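Local coordinates for major capsid protein (Faustovirus, PDB 5J7O), which forms trimeric capsomers with a double jelly-roll fold that probably tile the capsid shell of this large double-stranded DNA virus, at residues B[240-253]-B[262-274]. Residues are numbered along the deposited sequence; the frame is centred on the assembly and turned at random.
Sequences NIASTTPWGSPIVA and VTGSPVNAAITAR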
loop_
_atom_site.group_PDB
_atom_site.type_symbol
_atom_site.label_atom_id
_atom_site.label_comp_id
_atom_site.label_asym_id
_atom_site.label_seq_id
_atom_site.Cartn_x
_atom_site.Cartn_y
_atom_site.Cartn_z
ATOM N N ASN B 240 14.854 -18.050 -1.159
ATOM C CA ASN B 240 16.192 -17.962 -1.718
ATOM C C ASN B 240 17.198 -17.948 -0.577
ATOM O O ASN B 240 16.997 -17.265 0.430
ATOM C CB ASN B 240 16.357 -16.706 -2.580
ATOM C CG ASN B 240 15.555 -16.768 -3.868
ATOM O OD1 ASN B 240 14.604 -17.544 -3.987
ATOM N ND2 ASN B 240 15.935 -15.947 -4.839
ATOM N N ILE B 241 18.268 -18.721 -0.728
ATOM C CA ILE B 241 19.376 -18.729 0.217
ATOM C C ILE B 241 20.657 -18.617 -0.590
ATOM O O ILE B 241 20.910 -19.443 -1.475
ATOM C CB ILE B 241 19.390 -19.993 1.095
ATOM C CG1 ILE B 241 18.127 -20.067 1.956
ATOM C CG2 ILE B 241 20.632 -20.017 1.969
ATOM C CD1 ILE B 241 18.100 -21.255 2.894
ATOM N N ALA B 242 21.456 -17.592 -0.294
ATOM C CA ALA B 242 22.643 -17.295 -1.085
ATOM C C ALA B 242 23.550 -18.512 -1.197
ATOM O O ALA B 242 23.872 -19.158 -0.195
ATOM C CB ALA B 242 23.405 -16.122 -0.461
ATOM N N SER B 243 23.931 -18.833 -2.437
ATOM C CA SER B 243 24.881 -19.885 -2.796
ATOM C C SER B 243 24.307 -21.293 -2.674
ATOM O O SER B 243 25.074 -22.259 -2.589
ATOM C CB SER B 243 26.174 -19.788 -1.977
ATOM O OG SER B 243 26.736 -18.490 -2.061
ATOM N N THR B 244 22.984 -21.451 -2.672
ATOM C CA THR B 244 22.376 -22.774 -2.710
ATOM C C THR B 244 21.047 -22.679 -3.452
ATOM O O THR B 244 20.668 -21.615 -3.952
ATOM C CB THR B 244 22.201 -23.354 -1.301
ATOM O OG1 THR B 244 21.841 -24.739 -1.396
ATOM C CG2 THR B 244 21.121 -22.612 -0.549
ATOM N N THR B 245 20.338 -23.803 -3.524
ATOM C CA THR B 245 19.154 -23.905 -4.365
ATOM C C THR B 245 18.214 -24.955 -3.800
ATOM O O THR B 245 18.664 -25.892 -3.131
ATOM C CB THR B 245 19.534 -24.272 -5.808
ATOM O OG1 THR B 245 18.349 -24.456 -6.591
ATOM C CG2 THR B 245 20.355 -25.555 -5.830
ATOM N N PRO B 246 16.903 -24.820 -4.035
ATOM C CA PRO B 246 15.990 -25.932 -3.737
ATOM C C PRO B 246 15.979 -27.002 -4.813
ATOM O O PRO B 246 15.560 -28.134 -4.531
ATOM C CB PRO B 246 14.623 -25.243 -3.636
ATOM C CG PRO B 246 14.747 -24.075 -4.556
ATOM C CD PRO B 246 16.176 -23.604 -4.442
ATOM N N TRP B 247 16.424 -26.682 -6.025
ATOM C CA TRP B 247 16.409 -27.647 -7.115
ATOM C C TRP B 247 17.438 -28.744 -6.883
ATOM O O TRP B 247 18.539 -28.491 -6.386
ATOM C CB TRP B 247 16.692 -26.952 -8.446
ATOM C CG TRP B 247 15.554 -26.129 -8.956
ATOM C CD1 TRP B 247 15.429 -24.771 -8.897
ATOM C CD2 TRP B 247 14.373 -26.613 -9.605
ATOM N NE1 TRP B 247 14.244 -24.380 -9.471
ATOM C CE2 TRP B 247 13.576 -25.492 -9.912
ATOM C CE3 TRP B 247 13.913 -27.886 -9.955
ATOM C CZ2 TRP B 247 12.345 -25.607 -10.554
ATOM C CZ3 TRP B 247 12.691 -27.997 -10.592
ATOM C CH2 TRP B 247 11.921 -26.864 -10.885
ATOM N N GLY B 248 17.070 -29.970 -7.248
ATOM C CA GLY B 248 18.029 -31.056 -7.214
ATOM C C GLY B 248 19.213 -30.779 -8.120
ATOM O O GLY B 248 19.099 -30.103 -9.143
ATOM N N SER B 249 20.366 -31.321 -7.730
ATOM C CA SER B 249 21.601 -31.037 -8.454
ATOM C C SER B 249 21.600 -31.432 -9.933
ATOM O O SER B 249 22.269 -30.728 -10.711
ATOM C CB SER B 249 22.779 -31.706 -7.728
ATOM O OG SER B 249 22.563 -33.094 -7.555
ATOM N N PRO B 250 20.927 -32.500 -10.388
ATOM C CA PRO B 250 21.028 -32.862 -11.815
ATOM C C PRO B 250 20.606 -31.770 -12.790
ATOM O O PRO B 250 20.997 -31.835 -13.961
ATOM C CB PRO B 250 20.113 -34.087 -11.928
ATOM C CG PRO B 250 20.187 -34.710 -10.598
ATOM C CD PRO B 250 20.249 -33.567 -9.625
ATOM N N ILE B 251 19.829 -30.776 -12.362
ATOM C CA ILE B 251 19.363 -29.720 -13.255
ATOM C C ILE B 251 20.021 -28.380 -12.966
ATOM O O ILE B 251 19.742 -27.397 -13.669
ATOM C CB ILE B 251 17.826 -29.591 -13.206
ATOM C CG1 ILE B 251 17.281 -29.042 -14.528
ATOM C CG2 ILE B 251 17.393 -28.717 -12.032
ATOM C CD1 ILE B 251 15.772 -29.109 -14.646
ATOM N N VAL B 252 20.912 -28.313 -11.981
ATOM C CA VAL B 252 21.463 -27.047 -11.511
ATOM C C VAL B 252 22.773 -26.751 -12.232
ATOM O O VAL B 252 23.691 -27.582 -12.241
ATOM C CB VAL B 252 21.671 -27.075 -9.988
ATOM C CG1 VAL B 252 22.480 -25.872 -9.540
ATOM C CG2 VAL B 252 20.328 -27.111 -9.278
ATOM N N ALA B 253 22.857 -25.560 -12.830
ATOM C CA ALA B 253 24.094 -25.034 -13.413
ATOM C C ALA B 253 24.660 -25.971 -14.480
ATOM O O ALA B 253 25.832 -26.355 -14.448
ATOM C CB ALA B 253 25.134 -24.749 -12.325
ATOM N N VAL B 262 22.990 -23.486 -19.798
ATOM C CA VAL B 262 21.747 -23.985 -20.376
ATOM C C VAL B 262 20.594 -23.089 -19.943
ATOM O O VAL B 262 20.325 -22.939 -18.746
ATOM C CB VAL B 262 21.496 -25.443 -19.965
ATOM C CG1 VAL B 262 20.137 -25.907 -20.464
ATOM C CG2 VAL B 262 22.600 -26.339 -20.500
ATOM N N THR B 263 19.912 -22.491 -20.918
ATOM C CA THR B 263 18.690 -21.753 -20.631
ATOM C C THR B 263 17.628 -22.708 -20.102
ATOM O O THR B 263 17.285 -23.696 -20.759
ATOM C CB THR B 263 18.194 -21.038 -21.888
ATOM O OG1 THR B 263 17.948 -21.998 -22.923
ATOM C CG2 THR B 263 19.221 -20.023 -22.367
ATOM N N GLY B 264 17.109 -22.412 -18.913
ATOM C CA GLY B 264 16.209 -23.303 -18.215
ATOM C C GLY B 264 16.859 -24.093 -17.100
ATOM O O GLY B 264 16.148 -24.768 -16.345
ATOM N N SER B 265 18.185 -24.032 -16.982
ATOM C CA SER B 265 18.896 -24.686 -15.894
ATOM C C SER B 265 19.081 -23.685 -14.762
ATOM O O SER B 265 19.887 -22.752 -14.903
ATOM C CB SER B 265 20.245 -25.206 -16.369
ATOM O OG SER B 265 21.070 -25.567 -15.276
ATOM N N PRO B 266 18.370 -23.822 -13.645
ATOM C CA PRO B 266 18.539 -22.867 -12.545
ATOM C C PRO B 266 19.935 -22.940 -11.946
ATOM O O PRO B 266 20.608 -23.973 -11.993
ATOM C CB PRO B 266 17.475 -23.302 -11.529
ATOM C CG PRO B 266 17.192 -24.729 -11.860
ATOM C CD PRO B 266 17.356 -24.847 -13.343
ATOM N N VAL B 267 20.368 -21.815 -11.386
ATOM C CA VAL B 267 21.663 -21.707 -10.731
ATOM C C VAL B 267 21.435 -21.284 -9.285
ATOM O O VAL B 267 20.312 -21.002 -8.864
ATOM C CB VAL B 267 22.605 -20.723 -11.452
ATOM C CG1 VAL B 267 22.814 -21.147 -12.898
ATOM C CG2 VAL B 267 22.052 -19.309 -11.382
ATOM N N ASN B 268 22.526 -21.247 -8.523
ATOM C CA ASN B 268 22.453 -20.829 -7.130
ATOM C C ASN B 268 21.880 -19.420 -7.023
ATOM O O ASN B 268 21.991 -18.607 -7.943
ATOM C CB ASN B 268 23.836 -20.877 -6.481
ATOM C CG ASN B 268 24.319 -22.291 -6.235
ATOM O OD1 ASN B 268 23.525 -23.196 -5.971
ATOM N ND2 ASN B 268 25.631 -22.489 -6.311
ATOM N N ALA B 269 21.254 -19.141 -5.885
ATOM C CA ALA B 269 20.688 -17.825 -5.643
ATOM C C ALA B 269 21.782 -16.833 -5.267
ATOM O O ALA B 269 22.802 -17.193 -4.673
ATOM C CB ALA B 269 19.636 -17.887 -4.536
ATOM N N ALA B 270 21.562 -15.570 -5.631
ATOM C CA ALA B 270 22.491 -14.502 -5.292
ATOM C C ALA B 270 22.099 -13.746 -4.030
ATOM O O ALA B 270 22.964 -13.119 -3.409
ATOM C CB ALA B 270 22.614 -13.511 -6.455
ATOM N N ILE B 271 20.825 -13.789 -3.639
ATOM C CA ILE B 271 20.346 -13.147 -2.425
ATOM C C ILE B 271 19.618 -14.185 -1.578
ATOM O O ILE B 271 19.295 -15.282 -2.034
ATOM C CB ILE B 271 19.421 -11.946 -2.716
ATOM C CG1 ILE B 271 18.109 -12.426 -3.343
ATOM C CG2 ILE B 271 20.116 -10.935 -3.615
ATOM C CD1 ILE B 271 17.081 -11.330 -3.522
ATOM N N THR B 272 19.365 -13.817 -0.325
ATOM C CA THR B 272 18.594 -14.625 0.611
ATOM C C THR B 272 17.318 -13.868 0.952
ATOM O O THR B 272 17.385 -12.763 1.500
ATOM C CB THR B 272 19.400 -14.920 1.876
ATOM O OG1 THR B 272 20.569 -15.677 1.537
ATOM C CG2 THR B 272 18.560 -15.705 2.875
ATOM N N ALA B 273 16.163 -14.458 0.642
ATOM C CA ALA B 273 14.909 -13.722 0.703
ATOM C C ALA B 273 13.785 -14.576 1.273
ATOM O O ALA B 273 13.791 -15.805 1.165
ATOM C CB ALA B 273 14.500 -13.209 -0.684
ATOM N N ARG B 274 12.818 -13.894 1.884
ATOM C CA ARG B 274 11.527 -14.450 2.254
ATOM C C ARG B 274 10.447 -13.844 1.369
ATOM O O ARG B 274 10.605 -12.747 0.826
ATOM C CB ARG B 274 11.181 -14.161 3.720
ATOM C CG ARG B 274 12.318 -14.298 4.710
ATOM C CD ARG B 274 11.846 -13.939 6.116
ATOM N NE ARG B 274 11.949 -12.508 6.397
ATOM C CZ ARG B 274 11.309 -11.892 7.387
ATOM N NH1 ARG B 274 10.500 -12.577 8.185
ATOM N NH2 ARG B 274 11.466 -10.588 7.574
HETATM O O HOH W 1 17.960 -22.032 -7.612
#
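Pro266 lies over one face of the Trp247 indole, its CG 3.6 Å from the centroid of the five-membered ring in a CH-pi contact, while Ile251 CG2 meets Pro266 CG at 4.0 Å, at about a right angle to the line toward Trp247 CD1. This is the tight part of the contact, and Tyr480 of the third subunit also packs on Pro266. Beside it a chi1 of 167° turns Ser265 OG away from its own N and toward Ile251 O, to which it donates at 2.8 Å, and Ala253 N donates to Pro266 O. A water links Thr245 OG1 to Val267 O. Farther along, Ser243 N meets Ala269 O almost straight (3.0 Å, 177°) and Ala269 N returns a bond to Thr244 O. Thr272 OG1 takes the N-H of Ala242 at 2.8 Å, in the type II turn Ile241-Thr244. The solvent side is looser: Asn268 rests its amide against the Ser243-Thr244 backbone, with OD1 3.5 Å from Thr244 CA. Ala273 N donates to Asn240 O and the return bond is weak; this antiparallel hydrogen-bonded pair closes a long, mostly irregular loop that joins strands 232-240 and 273-280 and packs between neighbouring subunits of the double jelly-roll capsid trimer.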